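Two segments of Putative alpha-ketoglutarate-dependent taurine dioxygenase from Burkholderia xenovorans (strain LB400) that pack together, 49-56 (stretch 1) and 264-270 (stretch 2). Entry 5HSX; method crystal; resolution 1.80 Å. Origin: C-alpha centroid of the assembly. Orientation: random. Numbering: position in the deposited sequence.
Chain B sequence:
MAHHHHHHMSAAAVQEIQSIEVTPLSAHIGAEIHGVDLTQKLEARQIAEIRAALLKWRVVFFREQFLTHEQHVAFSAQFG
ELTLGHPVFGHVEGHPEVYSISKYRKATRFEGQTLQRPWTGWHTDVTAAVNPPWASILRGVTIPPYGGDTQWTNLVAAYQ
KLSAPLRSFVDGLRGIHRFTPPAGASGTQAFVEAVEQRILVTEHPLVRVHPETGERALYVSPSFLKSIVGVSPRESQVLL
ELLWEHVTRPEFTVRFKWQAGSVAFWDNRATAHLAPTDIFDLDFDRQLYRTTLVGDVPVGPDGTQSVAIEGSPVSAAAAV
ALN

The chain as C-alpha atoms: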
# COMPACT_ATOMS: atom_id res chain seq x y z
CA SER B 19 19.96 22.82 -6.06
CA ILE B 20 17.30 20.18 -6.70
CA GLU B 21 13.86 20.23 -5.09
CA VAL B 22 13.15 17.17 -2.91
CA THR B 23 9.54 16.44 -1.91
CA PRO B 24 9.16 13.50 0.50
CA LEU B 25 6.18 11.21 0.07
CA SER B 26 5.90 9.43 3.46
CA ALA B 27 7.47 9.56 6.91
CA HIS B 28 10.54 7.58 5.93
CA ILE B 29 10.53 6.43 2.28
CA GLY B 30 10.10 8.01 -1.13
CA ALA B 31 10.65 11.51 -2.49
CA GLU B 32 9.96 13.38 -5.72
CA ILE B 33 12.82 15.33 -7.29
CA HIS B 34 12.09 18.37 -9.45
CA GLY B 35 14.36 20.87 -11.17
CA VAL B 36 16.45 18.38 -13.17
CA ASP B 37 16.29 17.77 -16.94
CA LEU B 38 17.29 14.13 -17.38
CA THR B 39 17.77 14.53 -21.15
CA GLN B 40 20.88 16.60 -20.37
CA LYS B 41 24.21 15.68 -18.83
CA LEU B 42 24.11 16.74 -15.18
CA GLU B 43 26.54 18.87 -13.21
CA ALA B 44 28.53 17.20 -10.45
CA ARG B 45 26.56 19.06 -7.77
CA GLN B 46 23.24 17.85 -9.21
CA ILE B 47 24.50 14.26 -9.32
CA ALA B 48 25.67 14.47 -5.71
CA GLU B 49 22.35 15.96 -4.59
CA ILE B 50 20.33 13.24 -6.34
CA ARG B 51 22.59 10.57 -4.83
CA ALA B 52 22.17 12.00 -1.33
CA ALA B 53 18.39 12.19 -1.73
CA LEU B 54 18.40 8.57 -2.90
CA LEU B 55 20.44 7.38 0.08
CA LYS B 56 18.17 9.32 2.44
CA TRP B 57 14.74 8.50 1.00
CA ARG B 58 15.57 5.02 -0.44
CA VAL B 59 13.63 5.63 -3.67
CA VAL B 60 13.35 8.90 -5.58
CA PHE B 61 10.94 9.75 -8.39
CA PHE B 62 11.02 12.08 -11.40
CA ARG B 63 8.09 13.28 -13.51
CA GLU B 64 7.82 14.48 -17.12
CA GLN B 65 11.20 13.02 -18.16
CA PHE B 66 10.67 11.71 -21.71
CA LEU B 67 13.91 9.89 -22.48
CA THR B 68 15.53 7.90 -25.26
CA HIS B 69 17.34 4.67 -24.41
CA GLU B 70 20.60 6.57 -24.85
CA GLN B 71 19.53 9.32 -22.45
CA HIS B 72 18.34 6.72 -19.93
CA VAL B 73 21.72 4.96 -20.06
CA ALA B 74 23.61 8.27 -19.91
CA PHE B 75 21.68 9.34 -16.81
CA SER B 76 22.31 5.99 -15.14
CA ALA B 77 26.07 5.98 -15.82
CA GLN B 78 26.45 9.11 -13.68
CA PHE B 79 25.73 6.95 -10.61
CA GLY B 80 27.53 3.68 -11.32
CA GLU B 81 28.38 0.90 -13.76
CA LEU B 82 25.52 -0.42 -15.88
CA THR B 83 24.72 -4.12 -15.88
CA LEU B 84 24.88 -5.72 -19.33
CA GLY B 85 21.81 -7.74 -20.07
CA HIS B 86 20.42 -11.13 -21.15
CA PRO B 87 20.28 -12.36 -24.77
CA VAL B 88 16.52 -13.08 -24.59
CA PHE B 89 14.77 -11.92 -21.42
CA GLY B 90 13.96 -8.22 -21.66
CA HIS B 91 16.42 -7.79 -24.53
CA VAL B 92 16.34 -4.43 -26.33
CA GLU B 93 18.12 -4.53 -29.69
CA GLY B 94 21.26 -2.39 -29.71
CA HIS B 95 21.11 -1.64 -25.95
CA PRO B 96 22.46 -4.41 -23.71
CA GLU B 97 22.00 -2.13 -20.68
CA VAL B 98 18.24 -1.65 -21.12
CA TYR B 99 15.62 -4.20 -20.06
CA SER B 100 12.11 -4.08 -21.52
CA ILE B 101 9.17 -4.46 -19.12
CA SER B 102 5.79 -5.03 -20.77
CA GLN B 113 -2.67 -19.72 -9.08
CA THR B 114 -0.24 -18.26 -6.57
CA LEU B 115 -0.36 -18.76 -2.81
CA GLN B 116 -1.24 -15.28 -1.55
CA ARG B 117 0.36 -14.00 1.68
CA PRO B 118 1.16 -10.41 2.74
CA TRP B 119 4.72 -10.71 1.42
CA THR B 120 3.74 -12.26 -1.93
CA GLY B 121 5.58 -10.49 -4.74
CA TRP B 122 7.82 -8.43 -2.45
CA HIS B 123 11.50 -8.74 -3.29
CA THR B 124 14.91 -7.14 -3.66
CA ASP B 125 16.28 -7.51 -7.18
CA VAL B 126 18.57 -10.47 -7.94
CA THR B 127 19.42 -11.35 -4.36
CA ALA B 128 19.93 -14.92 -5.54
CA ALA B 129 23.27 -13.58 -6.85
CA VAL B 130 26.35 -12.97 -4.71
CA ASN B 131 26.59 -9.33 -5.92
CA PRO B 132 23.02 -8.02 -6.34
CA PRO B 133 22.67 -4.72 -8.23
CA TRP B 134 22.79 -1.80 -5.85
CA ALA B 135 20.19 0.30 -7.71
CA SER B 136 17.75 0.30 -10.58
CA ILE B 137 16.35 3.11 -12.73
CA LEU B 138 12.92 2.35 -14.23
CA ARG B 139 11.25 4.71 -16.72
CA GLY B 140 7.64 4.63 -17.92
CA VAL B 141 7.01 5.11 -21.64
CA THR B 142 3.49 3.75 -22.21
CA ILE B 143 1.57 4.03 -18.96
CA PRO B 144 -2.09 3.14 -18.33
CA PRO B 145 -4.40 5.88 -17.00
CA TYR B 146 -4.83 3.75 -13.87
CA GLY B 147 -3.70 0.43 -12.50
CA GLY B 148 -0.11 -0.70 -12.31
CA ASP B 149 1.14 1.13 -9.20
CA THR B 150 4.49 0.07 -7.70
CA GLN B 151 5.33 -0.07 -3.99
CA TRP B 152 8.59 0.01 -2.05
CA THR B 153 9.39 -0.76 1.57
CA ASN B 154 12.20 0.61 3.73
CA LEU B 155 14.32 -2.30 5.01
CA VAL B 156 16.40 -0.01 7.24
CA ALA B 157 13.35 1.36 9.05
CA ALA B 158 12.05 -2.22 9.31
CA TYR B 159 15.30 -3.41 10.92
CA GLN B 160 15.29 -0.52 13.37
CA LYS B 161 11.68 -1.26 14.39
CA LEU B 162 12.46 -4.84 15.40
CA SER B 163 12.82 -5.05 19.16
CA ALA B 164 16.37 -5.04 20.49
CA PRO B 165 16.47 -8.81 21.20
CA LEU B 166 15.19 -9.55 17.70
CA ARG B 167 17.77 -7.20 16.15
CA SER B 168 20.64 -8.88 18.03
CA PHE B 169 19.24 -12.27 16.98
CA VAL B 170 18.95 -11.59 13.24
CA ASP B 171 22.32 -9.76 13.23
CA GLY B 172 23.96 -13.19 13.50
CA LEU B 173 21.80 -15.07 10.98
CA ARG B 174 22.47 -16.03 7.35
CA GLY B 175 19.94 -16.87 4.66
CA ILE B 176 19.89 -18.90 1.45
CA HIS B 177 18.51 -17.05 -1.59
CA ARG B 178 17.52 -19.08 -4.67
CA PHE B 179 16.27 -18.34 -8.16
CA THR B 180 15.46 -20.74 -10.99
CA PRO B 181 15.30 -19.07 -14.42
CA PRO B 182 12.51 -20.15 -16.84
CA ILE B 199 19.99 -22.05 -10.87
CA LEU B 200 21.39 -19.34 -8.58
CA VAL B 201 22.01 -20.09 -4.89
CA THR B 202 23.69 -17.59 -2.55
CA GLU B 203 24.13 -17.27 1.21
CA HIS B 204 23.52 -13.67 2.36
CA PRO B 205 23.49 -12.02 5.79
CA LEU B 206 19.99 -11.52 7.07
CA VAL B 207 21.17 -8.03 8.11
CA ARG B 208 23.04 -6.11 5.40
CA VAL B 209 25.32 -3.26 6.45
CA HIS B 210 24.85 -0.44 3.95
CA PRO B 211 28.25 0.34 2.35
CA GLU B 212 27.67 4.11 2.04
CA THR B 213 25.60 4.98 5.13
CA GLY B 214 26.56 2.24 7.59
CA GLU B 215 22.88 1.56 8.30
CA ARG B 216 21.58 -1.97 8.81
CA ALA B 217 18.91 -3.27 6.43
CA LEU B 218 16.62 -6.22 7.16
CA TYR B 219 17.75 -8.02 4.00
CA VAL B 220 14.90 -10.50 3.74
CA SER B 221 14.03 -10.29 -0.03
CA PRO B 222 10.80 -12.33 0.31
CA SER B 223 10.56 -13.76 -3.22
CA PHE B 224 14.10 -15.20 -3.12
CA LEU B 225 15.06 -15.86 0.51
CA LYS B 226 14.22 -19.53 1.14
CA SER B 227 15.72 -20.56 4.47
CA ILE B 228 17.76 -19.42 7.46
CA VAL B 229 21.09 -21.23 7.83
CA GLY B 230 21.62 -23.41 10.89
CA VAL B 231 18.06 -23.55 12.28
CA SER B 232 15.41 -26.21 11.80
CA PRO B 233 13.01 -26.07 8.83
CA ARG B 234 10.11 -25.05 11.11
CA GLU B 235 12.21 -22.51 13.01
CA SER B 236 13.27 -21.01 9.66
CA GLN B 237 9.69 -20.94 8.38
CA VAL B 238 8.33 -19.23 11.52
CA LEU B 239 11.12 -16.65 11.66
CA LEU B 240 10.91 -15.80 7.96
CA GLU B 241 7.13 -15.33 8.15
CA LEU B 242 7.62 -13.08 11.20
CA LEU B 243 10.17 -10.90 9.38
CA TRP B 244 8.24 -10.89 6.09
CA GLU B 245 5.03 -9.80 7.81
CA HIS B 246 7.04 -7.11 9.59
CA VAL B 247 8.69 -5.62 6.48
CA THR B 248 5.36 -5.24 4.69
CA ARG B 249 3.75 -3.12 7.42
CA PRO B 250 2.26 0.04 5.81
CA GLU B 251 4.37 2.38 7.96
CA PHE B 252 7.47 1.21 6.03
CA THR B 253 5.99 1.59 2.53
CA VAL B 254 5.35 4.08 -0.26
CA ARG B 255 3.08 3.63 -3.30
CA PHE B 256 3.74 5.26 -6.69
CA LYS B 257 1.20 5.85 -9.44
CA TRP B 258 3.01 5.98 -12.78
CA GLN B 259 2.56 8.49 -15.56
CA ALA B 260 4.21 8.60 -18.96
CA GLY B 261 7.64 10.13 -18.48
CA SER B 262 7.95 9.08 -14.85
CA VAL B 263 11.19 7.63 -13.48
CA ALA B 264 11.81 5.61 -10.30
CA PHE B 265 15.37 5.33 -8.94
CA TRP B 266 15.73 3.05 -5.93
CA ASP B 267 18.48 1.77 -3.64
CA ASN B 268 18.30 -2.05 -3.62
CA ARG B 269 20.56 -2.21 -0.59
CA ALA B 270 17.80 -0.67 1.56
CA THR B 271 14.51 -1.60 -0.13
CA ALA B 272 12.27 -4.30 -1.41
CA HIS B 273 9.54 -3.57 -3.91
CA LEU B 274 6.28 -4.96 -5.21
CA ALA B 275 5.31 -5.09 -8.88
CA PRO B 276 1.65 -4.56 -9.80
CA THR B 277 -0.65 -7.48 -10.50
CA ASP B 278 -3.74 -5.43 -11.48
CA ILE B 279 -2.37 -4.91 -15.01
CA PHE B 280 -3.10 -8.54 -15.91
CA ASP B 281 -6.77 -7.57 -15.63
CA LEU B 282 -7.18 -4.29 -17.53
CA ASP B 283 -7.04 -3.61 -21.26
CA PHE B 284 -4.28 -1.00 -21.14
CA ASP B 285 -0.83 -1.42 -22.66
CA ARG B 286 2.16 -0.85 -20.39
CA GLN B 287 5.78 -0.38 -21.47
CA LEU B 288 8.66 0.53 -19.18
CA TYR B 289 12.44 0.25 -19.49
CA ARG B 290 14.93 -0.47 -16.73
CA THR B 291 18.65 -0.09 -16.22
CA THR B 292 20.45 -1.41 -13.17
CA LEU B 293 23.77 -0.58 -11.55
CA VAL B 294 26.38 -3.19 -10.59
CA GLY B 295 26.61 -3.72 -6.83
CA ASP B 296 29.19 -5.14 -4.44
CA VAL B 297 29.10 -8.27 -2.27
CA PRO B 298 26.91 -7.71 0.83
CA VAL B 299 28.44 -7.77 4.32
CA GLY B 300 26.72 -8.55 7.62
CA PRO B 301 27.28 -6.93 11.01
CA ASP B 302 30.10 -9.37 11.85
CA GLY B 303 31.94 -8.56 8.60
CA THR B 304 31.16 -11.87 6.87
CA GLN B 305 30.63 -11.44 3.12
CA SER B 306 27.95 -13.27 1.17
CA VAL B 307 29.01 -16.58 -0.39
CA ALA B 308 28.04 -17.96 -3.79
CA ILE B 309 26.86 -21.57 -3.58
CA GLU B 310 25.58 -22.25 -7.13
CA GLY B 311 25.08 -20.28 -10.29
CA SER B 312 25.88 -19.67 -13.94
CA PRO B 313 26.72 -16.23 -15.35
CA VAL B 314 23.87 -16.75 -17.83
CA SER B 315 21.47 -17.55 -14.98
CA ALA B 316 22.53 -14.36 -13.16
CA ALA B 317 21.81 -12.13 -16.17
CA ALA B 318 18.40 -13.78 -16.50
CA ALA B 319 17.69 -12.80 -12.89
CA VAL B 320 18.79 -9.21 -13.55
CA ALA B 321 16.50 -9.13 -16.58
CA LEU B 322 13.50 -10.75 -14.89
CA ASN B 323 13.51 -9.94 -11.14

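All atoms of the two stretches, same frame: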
# COMPACT_ATOMS: atom_id res chain seq x y z
N GLU B 49 23.60 15.70 -5.31
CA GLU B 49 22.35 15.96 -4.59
C GLU B 49 21.34 14.85 -4.82
O GLU B 49 20.63 14.45 -3.88
CB GLU B 49 21.76 17.30 -5.03
CG GLU B 49 22.53 18.50 -4.50
CD GLU B 49 22.04 19.81 -5.07
OE1 GLU B 49 22.32 20.87 -4.46
OE2 GLU B 49 21.38 19.80 -6.13
N ILE B 50 21.23 14.36 -6.06
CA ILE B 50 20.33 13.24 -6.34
C ILE B 50 20.77 12.01 -5.56
O ILE B 50 19.95 11.31 -4.96
CB ILE B 50 20.28 12.97 -7.85
CG1 ILE B 50 19.63 14.15 -8.58
CG2 ILE B 50 19.54 11.67 -8.15
CD1 ILE B 50 19.70 14.05 -10.09
N ARG B 51 22.08 11.75 -5.54
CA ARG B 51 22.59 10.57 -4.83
C ARG B 51 22.28 10.66 -3.34
O ARG B 51 21.90 9.66 -2.72
CB ARG B 51 24.10 10.41 -5.05
CG ARG B 51 24.58 9.03 -4.63
CD ARG B 51 26.11 8.83 -4.71
NE ARG B 51 26.40 7.42 -4.50
CZ ARG B 51 26.54 6.53 -5.48
NH1 ARG B 51 26.47 6.93 -6.76
NH2 ARG B 51 26.75 5.26 -5.20
N ALA B 52 22.45 11.84 -2.75
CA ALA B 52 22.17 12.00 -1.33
C ALA B 52 20.69 11.84 -1.03
O ALA B 52 20.31 11.25 -0.01
CB ALA B 52 22.67 13.37 -0.86
N ALA B 53 19.83 12.37 -1.91
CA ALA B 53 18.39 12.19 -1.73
C ALA B 53 18.01 10.72 -1.84
O ALA B 53 17.14 10.24 -1.10
CB ALA B 53 17.64 13.02 -2.77
N LEU B 54 18.66 9.99 -2.75
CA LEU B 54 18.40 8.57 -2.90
C LEU B 54 18.82 7.80 -1.65
O LEU B 54 18.07 6.96 -1.14
CB LEU B 54 19.12 8.03 -4.13
CG LEU B 54 19.13 6.52 -4.35
CD1 LEU B 54 17.72 5.99 -4.67
CD2 LEU B 54 20.13 6.17 -5.46
N LEU B 55 20.02 8.07 -1.13
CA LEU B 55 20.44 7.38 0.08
C LEU B 55 19.51 7.69 1.25
O LEU B 55 19.23 6.81 2.07
CB LEU B 55 21.88 7.76 0.43
CG LEU B 55 22.96 7.32 -0.57
CD1 LEU B 55 24.33 7.56 0.02
CD2 LEU B 55 22.78 5.87 -0.98
N LYS B 56 18.99 8.91 1.30
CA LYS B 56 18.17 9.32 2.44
C LYS B 56 16.74 8.81 2.35
O LYS B 56 16.16 8.38 3.36
CB LYS B 56 18.17 10.84 2.54
CG LYS B 56 17.31 11.39 3.67
CD LYS B 56 17.39 12.92 3.67
CE LYS B 56 16.58 13.54 4.78
NZ LYS B 56 16.72 15.02 4.70
N ALA B 264 11.56 6.04 -11.67
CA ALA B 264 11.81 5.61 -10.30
C ALA B 264 13.25 5.13 -10.19
O ALA B 264 13.70 4.34 -11.02
CB ALA B 264 10.84 4.49 -9.89
N PHE B 265 13.95 5.60 -9.16
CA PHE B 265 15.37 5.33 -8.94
C PHE B 265 15.48 4.85 -7.50
O PHE B 265 15.25 5.64 -6.58
CB PHE B 265 16.17 6.62 -9.18
CG PHE B 265 17.69 6.49 -9.11
CD1 PHE B 265 18.33 5.27 -8.93
CD2 PHE B 265 18.47 7.63 -9.24
CE1 PHE B 265 19.72 5.20 -8.89
CE2 PHE B 265 19.85 7.57 -9.20
CZ PHE B 265 20.48 6.36 -9.01
N TRP B 266 15.76 3.56 -7.29
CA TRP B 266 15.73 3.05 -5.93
C TRP B 266 17.02 2.34 -5.55
O TRP B 266 17.74 1.81 -6.40
CB TRP B 266 14.54 2.10 -5.68
CG TRP B 266 14.53 0.80 -6.44
CD1 TRP B 266 15.01 -0.40 -6.01
CD2 TRP B 266 13.91 0.56 -7.72
NE1 TRP B 266 14.76 -1.38 -6.96
CE2 TRP B 266 14.09 -0.81 -8.01
CE3 TRP B 266 13.25 1.37 -8.64
CZ2 TRP B 266 13.62 -1.39 -9.20
CZ3 TRP B 266 12.78 0.79 -9.82
CH2 TRP B 266 12.98 -0.58 -10.09
N ASP B 267 17.28 2.34 -4.24
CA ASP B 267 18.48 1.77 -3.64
C ASP B 267 18.12 0.36 -3.18
O ASP B 267 17.47 0.18 -2.14
CB ASP B 267 18.97 2.64 -2.48
CG ASP B 267 20.27 2.14 -1.87
OD1 ASP B 267 20.69 1.00 -2.17
OD2 ASP B 267 20.87 2.89 -1.07
N ASN B 268 18.56 -0.65 -3.94
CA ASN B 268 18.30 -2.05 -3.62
C ASN B 268 18.99 -2.53 -2.36
O ASN B 268 18.68 -3.62 -1.88
CB ASN B 268 18.75 -2.95 -4.77
CG ASN B 268 17.82 -2.91 -5.93
OD1 ASN B 268 16.61 -3.15 -5.79
ND2 ASN B 268 18.36 -2.62 -7.11
N ARG B 269 19.95 -1.78 -1.84
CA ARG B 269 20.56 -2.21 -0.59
C ARG B 269 19.70 -1.90 0.62
O ARG B 269 19.99 -2.42 1.71
CB ARG B 269 21.94 -1.55 -0.46
CG ARG B 269 22.79 -1.79 -1.70
CD ARG B 269 23.96 -0.85 -1.77
NE ARG B 269 23.52 0.53 -1.88
CZ ARG B 269 24.34 1.56 -2.09
NH1 ARG B 269 25.65 1.35 -2.23
NH2 ARG B 269 23.86 2.79 -2.16
N ALA B 270 18.64 -1.10 0.45
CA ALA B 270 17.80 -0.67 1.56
C ALA B 270 16.31 -0.84 1.30
O ALA B 270 15.51 -0.36 2.10
CB ALA B 270 18.08 0.80 1.90
O HOH W 1 19.27 4.08 0.95

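Helix 49-56 lies across the strand 264-267 at 61°, the axes 8.1 Å apart at closest approach; the contact buries 311 Å² in total and has no direct hydrogen bond between the stretches. Ala-264, in a strand already under way, is out of reach of the helix. Phe-265 points toward it and, with chi1 t, brings its ring up to two aliphatic side chains one helical turn apart. Leu-54 covers one ring face: its CD2 sits 3.8 Å from the ring centroid, 21° off the normal, a CH-pi contact, and 3.6 Å from Phe-265 CZ. Ile-50 CG2 approaches obliquely, 4.2 Å from Phe-265 CE2. A flat, apolar ring suits this buried place, since it offers carbon surface to both aliphatic side chains and has no polar group of its own to satisfy.

Strand alternation turns Trp-266 away; its indole NE1 gives a weak hydrogen bond to Asn-268 OD1 (2.8 Å). Its backbone still meets the helix, because Leu-54 (t, p) lays CD1 against the strand backbone: CD1 is 3.1 Å from Phe-265 O, 3.8 Å from Trp-266 CA and 3.7 Å from Asp-267 N. Leu-54 has the largest covered area of any residue here, 97 Å².

Asp-267 points toward the helix again and starts a type I turn, closed by Ala-270 N to Asp-267 O (3.1 Å). Its carboxylate is buried but well paired: OD1 accepts from Arg-269 N and from Arg-269 NE, both at 2.9 Å, the latter a salt bridge, while OD2 accepts from Arg-269 NH2 at 3.2 Å. A water links the stretches, donating to Asp-267 OD2 (2.8 Å) and Leu-55 O (3.0 Å).

Asn-268 stays clear of the helix. Arg-269 starts sideways, but its guanidinium comes nearer; Leu-55 CD2 meets its edge, 3.5 Å from Arg-269 NH2, and lies 3.5 Å from Asp-267 OD2, so a methyl packs against the ion pair.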